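Local coordinates for protein putative acetyltransferase Sthe_0691 (Sphaerobacter thermophilus, PDB 3SHP) that is a putative acetyltransferase, probably of the GNAT fold, that would transfer an acetyl group from acetyl-CoA to a substrate not yet identified, at residues E125-E130 against H157-L162; V121-I126 against I163-D168. All coordinates share one frame; numbering follows the deposited sequence.

Contact 1 (E125-E130 against H157-L162); sequences EIAADE and HRVDLL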
loop_
_atom_site.group_PDB
_atom_site.type_symbol
_atom_site.label_atom_id
_atom_site.label_comp_id
_atom_site.label_asym_id
_atom_site.label_seq_id
_atom_site.Cartn_x
_atom_site.Cartn_y
_atom_site.Cartn_z
ATOM N N GLU A 125 -12.072 -26.257 -5.004
ATOM C CA GLU A 125 -12.328 -25.298 -3.923
ATOM C C GLU A 125 -13.792 -24.886 -3.964
ATOM O O GLU A 125 -14.298 -24.495 -5.048
ATOM C CB GLU A 125 -11.477 -24.039 -4.104
ATOM C CG GLU A 125 -9.989 -24.239 -3.955
ATOM C CD GLU A 125 -9.218 -22.891 -3.831
ATOM O OE1 GLU A 125 -9.818 -21.818 -4.100
ATOM O OE2 GLU A 125 -8.011 -22.917 -3.475
ATOM N N ILE A 126 -14.477 -24.993 -2.810
ATOM C CA ILE A 126 -15.863 -24.551 -2.680
ATOM C C ILE A 126 -16.116 -23.955 -1.297
ATOM O O ILE A 126 -15.850 -24.599 -0.288
ATOM C CB ILE A 126 -16.890 -25.702 -2.898
ATOM C CG1 ILE A 126 -16.587 -26.494 -4.186
ATOM C CG2 ILE A 126 -18.328 -25.135 -2.950
ATOM C CD1 ILE A 126 -17.415 -27.774 -4.323
ATOM N N ALA A 127 -16.636 -22.732 -1.247
ATOM C CA ALA A 127 -16.841 -22.082 0.040
ATOM C C ALA A 127 -18.024 -22.740 0.730
ATOM O O ALA A 127 -18.962 -23.161 0.068
ATOM C CB ALA A 127 -17.082 -20.578 -0.135
ATOM N N ALA A 128 -17.995 -22.793 2.057
ATOM C CA ALA A 128 -19.009 -23.518 2.792
ATOM C C ALA A 128 -20.406 -22.940 2.620
ATOM O O ALA A 128 -21.348 -23.640 2.880
ATOM C CB ALA A 128 -18.639 -23.659 4.292
ATOM N N ASP A 129 -20.551 -21.688 2.176
ATOM C CA ASP A 129 -21.899 -21.114 1.998
ATOM C C ASP A 129 -22.378 -21.236 0.546
ATOM O O ASP A 129 -23.419 -20.672 0.177
ATOM C CB ASP A 129 -21.941 -19.631 2.441
ATOM C CG ASP A 129 -20.885 -18.802 1.753
ATOM O OD1 ASP A 129 -20.116 -19.389 0.971
ATOM O OD2 ASP A 129 -20.796 -17.576 1.989
ATOM N N GLU A 130 -21.595 -21.917 -0.287
ATOM C CA GLU A 130 -21.991 -22.085 -1.684
ATOM C C GLU A 130 -22.870 -23.322 -1.895
ATOM O O GLU A 130 -22.449 -24.319 -2.483
ATOM C CB GLU A 130 -20.769 -22.007 -2.615
ATOM C CG GLU A 130 -20.244 -20.579 -2.681
ATOM C CD GLU A 130 -18.792 -20.416 -3.168
ATOM O OE1 GLU A 130 -18.347 -19.238 -3.210
ATOM O OE2 GLU A 130 -18.100 -21.418 -3.510
ATOM N N HIS A 157 -18.832 -11.216 8.221
ATOM C CA HIS A 157 -18.463 -12.519 8.782
ATOM C C HIS A 157 -17.552 -13.226 7.792
ATOM O O HIS A 157 -17.302 -12.702 6.713
ATOM C CB HIS A 157 -19.712 -13.403 9.113
ATOM C CG HIS A 157 -20.478 -13.879 7.905
ATOM N ND1 HIS A 157 -21.176 -13.022 7.075
ATOM C CD2 HIS A 157 -20.661 -15.124 7.393
ATOM C CE1 HIS A 157 -21.748 -13.718 6.103
ATOM N NE2 HIS A 157 -21.447 -14.994 6.269
ATOM N N ARG A 158 -17.059 -14.403 8.177
ATOM C CA ARG A 158 -16.193 -15.209 7.333
ATOM C C ARG A 158 -16.755 -16.605 7.282
ATOM O O ARG A 158 -17.444 -17.015 8.208
ATOM C CB ARG A 158 -14.772 -15.235 7.888
ATOM C CG ARG A 158 -14.172 -13.830 8.055
ATOM C CD ARG A 158 -12.700 -13.882 8.424
ATOM N NE ARG A 158 -11.851 -14.419 7.351
ATOM C CZ ARG A 158 -11.319 -13.688 6.381
ATOM N NH1 ARG A 158 -11.556 -12.363 6.330
ATOM N NH2 ARG A 158 -10.555 -14.282 5.459
ATOM N N VAL A 159 -16.502 -17.316 6.187
ATOM C CA VAL A 159 -16.941 -18.698 6.057
ATOM C C VAL A 159 -15.770 -19.602 5.670
ATOM O O VAL A 159 -14.744 -19.132 5.165
ATOM C CB VAL A 159 -18.089 -18.864 5.048
ATOM C CG1 VAL A 159 -19.267 -17.913 5.394
ATOM C CG2 VAL A 159 -17.594 -18.660 3.638
ATOM N N ASP A 160 -15.928 -20.894 5.917
ATOM C CA ASP A 160 -14.865 -21.840 5.641
ATOM C C ASP A 160 -14.693 -22.000 4.154
ATOM O O ASP A 160 -15.659 -21.952 3.393
ATOM C CB ASP A 160 -15.172 -23.223 6.233
ATOM C CG ASP A 160 -15.406 -23.198 7.727
ATOM O OD1 ASP A 160 -15.133 -22.182 8.401
ATOM O OD2 ASP A 160 -15.890 -24.220 8.235
ATOM N N LEU A 161 -13.462 -22.220 3.733
ATOM C CA LEU A 161 -13.233 -22.784 2.413
ATOM C C LEU A 161 -13.154 -24.299 2.565
ATOM O O LEU A 161 -12.409 -24.805 3.419
ATOM C CB LEU A 161 -11.928 -22.276 1.813
ATOM C CG LEU A 161 -11.694 -22.766 0.373
ATOM C CD1 LEU A 161 -12.854 -22.291 -0.531
ATOM C CD2 LEU A 161 -10.296 -22.352 -0.186
ATOM N N LEU A 162 -13.902 -25.015 1.734
ATOM C CA LEU A 162 -13.890 -26.461 1.750
ATOM C C LEU A 162 -13.185 -26.937 0.515
ATOM O O LEU A 162 -13.285 -26.298 -0.524
ATOM C CB LEU A 162 -15.320 -27.011 1.773
ATOM C CG LEU A 162 -16.211 -26.545 2.935
ATOM C CD1 LEU A 162 -17.613 -27.195 2.885
ATOM C CD2 LEU A 162 -15.515 -26.864 4.228
HETATM O O HOH W 1 -22.482 -16.816 4.392
#

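Contact 2 (V121-I126 against I163-D168); sequences VITVEI and IYQAVD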
loop_
_atom_site.group_PDB
_atom_site.type_symbol
_atom_site.label_atom_id
_atom_site.label_comp_id
_atom_site.label_asym_id
_atom_site.label_seq_id
_atom_site.Cartn_x
_atom_site.Cartn_y
_atom_site.Cartn_z
ATOM N N VAL A 121 -6.850 -38.051 -9.147
ATOM C CA VAL A 121 -7.320 -37.047 -8.165
ATOM C C VAL A 121 -7.903 -35.804 -8.831
ATOM O O VAL A 121 -7.299 -35.230 -9.753
ATOM C CB VAL A 121 -6.192 -36.586 -7.211
ATOM C CG1 VAL A 121 -6.759 -35.836 -6.022
ATOM C CG2 VAL A 121 -5.377 -37.764 -6.723
ATOM N N ILE A 122 -9.093 -35.416 -8.377
ATOM C CA ILE A 122 -9.751 -34.167 -8.765
ATOM C C ILE A 122 -10.010 -33.395 -7.479
ATOM O O ILE A 122 -10.529 -33.966 -6.509
ATOM C CB ILE A 122 -11.106 -34.427 -9.482
ATOM C CG1 ILE A 122 -10.901 -35.293 -10.731
ATOM C CG2 ILE A 122 -11.790 -33.115 -9.871
ATOM C CD1 ILE A 122 -12.219 -35.667 -11.497
ATOM N N THR A 123 -9.658 -32.108 -7.484
ATOM C CA THR A 123 -9.615 -31.300 -6.279
ATOM C C THR A 123 -10.264 -29.950 -6.624
ATOM O O THR A 123 -9.828 -29.258 -7.565
ATOM C CB THR A 123 -8.141 -31.129 -5.781
ATOM O OG1 THR A 123 -7.562 -32.415 -5.517
ATOM C CG2 THR A 123 -8.054 -30.307 -4.501
ATOM N N VAL A 124 -11.314 -29.604 -5.881
ATOM C CA VAL A 124 -12.122 -28.409 -6.148
ATOM C C VAL A 124 -12.308 -27.558 -4.881
ATOM O O VAL A 124 -12.697 -28.072 -3.821
ATOM C CB VAL A 124 -13.528 -28.787 -6.686
ATOM C CG1 VAL A 124 -14.266 -27.554 -7.204
ATOM C CG2 VAL A 124 -13.421 -29.854 -7.808
ATOM N N GLU A 125 -12.072 -26.257 -5.004
ATOM C CA GLU A 125 -12.328 -25.298 -3.923
ATOM C C GLU A 125 -13.792 -24.886 -3.964
ATOM O O GLU A 125 -14.298 -24.495 -5.048
ATOM C CB GLU A 125 -11.477 -24.039 -4.104
ATOM C CG GLU A 125 -9.989 -24.239 -3.955
ATOM C CD GLU A 125 -9.218 -22.891 -3.831
ATOM O OE1 GLU A 125 -9.818 -21.818 -4.100
ATOM O OE2 GLU A 125 -8.011 -22.917 -3.475
ATOM N N ILE A 126 -14.477 -24.993 -2.810
ATOM C CA ILE A 126 -15.863 -24.551 -2.680
ATOM C C ILE A 126 -16.116 -23.955 -1.297
ATOM O O ILE A 126 -15.850 -24.599 -0.288
ATOM C CB ILE A 126 -16.890 -25.702 -2.898
ATOM C CG1 ILE A 126 -16.587 -26.494 -4.186
ATOM C CG2 ILE A 126 -18.328 -25.135 -2.950
ATOM C CD1 ILE A 126 -17.415 -27.774 -4.323
ATOM N N ILE A 163 -12.462 -28.051 0.626
ATOM C CA ILE A 163 -11.836 -28.686 -0.530
ATOM C C ILE A 163 -12.495 -30.035 -0.752
ATOM O O ILE A 163 -12.430 -30.926 0.115
ATOM C CB ILE A 163 -10.334 -28.931 -0.324
ATOM C CG1 ILE A 163 -9.628 -27.669 0.181
ATOM C CG2 ILE A 163 -9.710 -29.499 -1.609
ATOM C CD1 ILE A 163 -9.550 -26.534 -0.856
ATOM N N TYR A 164 -13.136 -30.175 -1.909
ATOM C CA TYR A 164 -13.817 -31.404 -2.280
ATOM C C TYR A 164 -12.905 -32.176 -3.209
ATOM O O TYR A 164 -12.233 -31.579 -4.053
ATOM C CB TYR A 164 -15.155 -31.092 -2.985
ATOM C CG TYR A 164 -16.311 -30.982 -2.022
ATOM C CD1 TYR A 164 -16.378 -29.932 -1.105
ATOM C CD2 TYR A 164 -17.335 -31.925 -2.020
ATOM C CE1 TYR A 164 -17.417 -29.835 -0.203
ATOM C CE2 TYR A 164 -18.406 -31.832 -1.119
ATOM C CZ TYR A 164 -18.436 -30.775 -0.228
ATOM O OH TYR A 164 -19.473 -30.640 0.669
ATOM N N GLN A 165 -12.901 -33.499 -3.053
ATOM C CA GLN A 165 -12.030 -34.382 -3.832
ATOM C C GLN A 165 -12.712 -35.666 -4.243
ATOM O O GLN A 165 -13.611 -36.161 -3.554
ATOM C CB GLN A 165 -10.760 -34.716 -3.037
ATOM C CG GLN A 165 -9.819 -33.511 -2.879
ATOM C CD GLN A 165 -8.435 -33.914 -2.361
ATOM O OE1 GLN A 165 -8.274 -34.285 -1.186
ATOM N NE2 GLN A 165 -7.435 -33.834 -3.229
ATOM N N ALA A 166 -12.304 -36.189 -5.389
ATOM C CA ALA A 166 -12.473 -37.600 -5.668
ATOM C C ALA A 166 -11.077 -38.151 -5.888
ATOM O O ALA A 166 -10.255 -37.574 -6.635
ATOM C CB ALA A 166 -13.352 -37.825 -6.873
ATOM N N VAL A 167 -10.804 -39.252 -5.204
ATOM C CA VAL A 167 -9.516 -39.901 -5.265
ATOM C C VAL A 167 -9.718 -41.381 -5.622
ATOM O O VAL A 167 -10.402 -42.124 -4.904
ATOM C CB VAL A 167 -8.756 -39.749 -3.934
ATOM C CG1 VAL A 167 -7.409 -40.496 -3.967
ATOM C CG2 VAL A 167 -8.563 -38.251 -3.573
ATOM N N ASP A 168 -9.129 -41.785 -6.744
ATOM C CA ASP A 168 -9.155 -43.165 -7.208
ATOM C C ASP A 168 -8.745 -44.141 -6.102
ATOM O O ASP A 168 -7.789 -43.871 -5.358
ATOM C CB ASP A 168 -8.232 -43.313 -8.425
ATOM C CG ASP A 168 -8.333 -44.673 -9.082
ATOM O OD1 ASP A 168 -7.854 -45.648 -8.473
ATOM O OD2 ASP A 168 -8.873 -44.766 -10.215
#

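Contact 1 (E125-E130 against H157-L162)
Strand 125-127 meets strand 157-162 antiparallel, their axes 4.6 Å apart at closest approach and their directions 159° apart. I126 and L162 form a hydrogen-bonded pair: I126 N donates almost straight to L162 O at 2.9 Å, nearly along the C=O axis, while the return bond from L162 N reaches I126 O from above the carbonyl plane. A127 and L161 follow as a non-hydrogen-bonded pair, and A128 N closes the ladder on D160 O at 2.8 Å. Here the first strand bends into a type I turn from A127 to E130. E130, the N-cap of helix 131-139, folds back so that OE2 accepts A127 N at 3.0 Å from above its carboxylate plane.

L161, with CG anti to its backbone N (chi1 -176°), lays CD1 against the I126 carbonyl carbon and CD2 obliquely against E125 CD at 3.8 Å; the E125 carboxylate itself is gripped by R88 and R41. Beside I126, L162 CD1 packs on A128 CB at 3.9 Å. D129 takes the crowded position between N and carbonyl carbon (chi1 54°), which sets its carboxylate across the two methyls of V159, with OD1 3.7 Å from CG2. Its OD2 pairs with R154 and accepts a water that also meets H157 NE2 in the ring plane. An alanine at D129 would remove the carboxylate that pairs with R154 and holds the water, and would probably leave the turn less firmly tied to H157. The antiparallel ladder thus ends where strand 121-127 turns into helix 131-139, the D129 carboxylate lying over aliphatic V159 with its charge balanced by R154.

Contact 2 (V121-I126 against I163-D168)
Q165 and T123 lie side by side on one face of the sheet, pointing the same way across a non-hydrogen-bonded pair. The glutamine chain runs extended beyond CG and brings NE2 to T123 OG1 at 2.7 Å, with the hydroxyl close to the amide plane and the N-H directed at it at 155°. The threonine suits this with OG1 beside its backbone N (chi1 -59°), which sends CG2 the other way, obliquely onto I163 CG2 at a tight 3.4 Å. V121 flanks the amide from the next non-hydrogen-bonded pair: CG1, anti to the backbone N, stands 3.5 Å from Q165 NE2 and also touches V167 CG2. Toward the other end of this face, I163 CD1 lies alongside E125 CG at 3.9 Å.

The face bearing I122, V124, Y164 and A166 is filled differently. I126 crosses Y164 at about a right angle, its CD1 reaching Y164 CD1 at 4.0 Å in an oblique approach to the ring. Y164 and I126 both pack on helix 131-139, where E138 takes the phenol OH. Beneath these side chains four backbone bonds join the strands in two hydrogen-bonded pairs, V124 with Y164 and I122 with A166; V124 N to Y164 O is 2.8 Å.

Q165 spends both ends of its amide, NE2 on T123 and OE1 on the backbone N of A44, so the group is fixed in its rotation and a buried polar spot is satisfied between aliphatic neighbours. The contact therefore combines a regular antiparallel ladder with one face that carries a defined polar link and another that seats the helix.

How the contacts relate
Contacts 1 and 2 are successive parts of one antiparallel ladder between strands 121-127 and 157-167, their centres 15 Å apart. Contact 2 takes the start of the first strand and the end of the second; contact 1 takes the opposite ends, and E125 and I126 belong to both. Helix 131-139 and strand 143-151 come between the two strands in the chain, and the helix packs on the face that carries I126, L162 and Y164. Strand 121-127 pairs in parallel with strand 84-91, helix 98-116 lying between them in sequence, consistent with a GNAT-type core, to which the ladder attaches the C-terminal strand. Contact 2 is buried within the subunit, whereas contact 1 reaches neighbouring subunits.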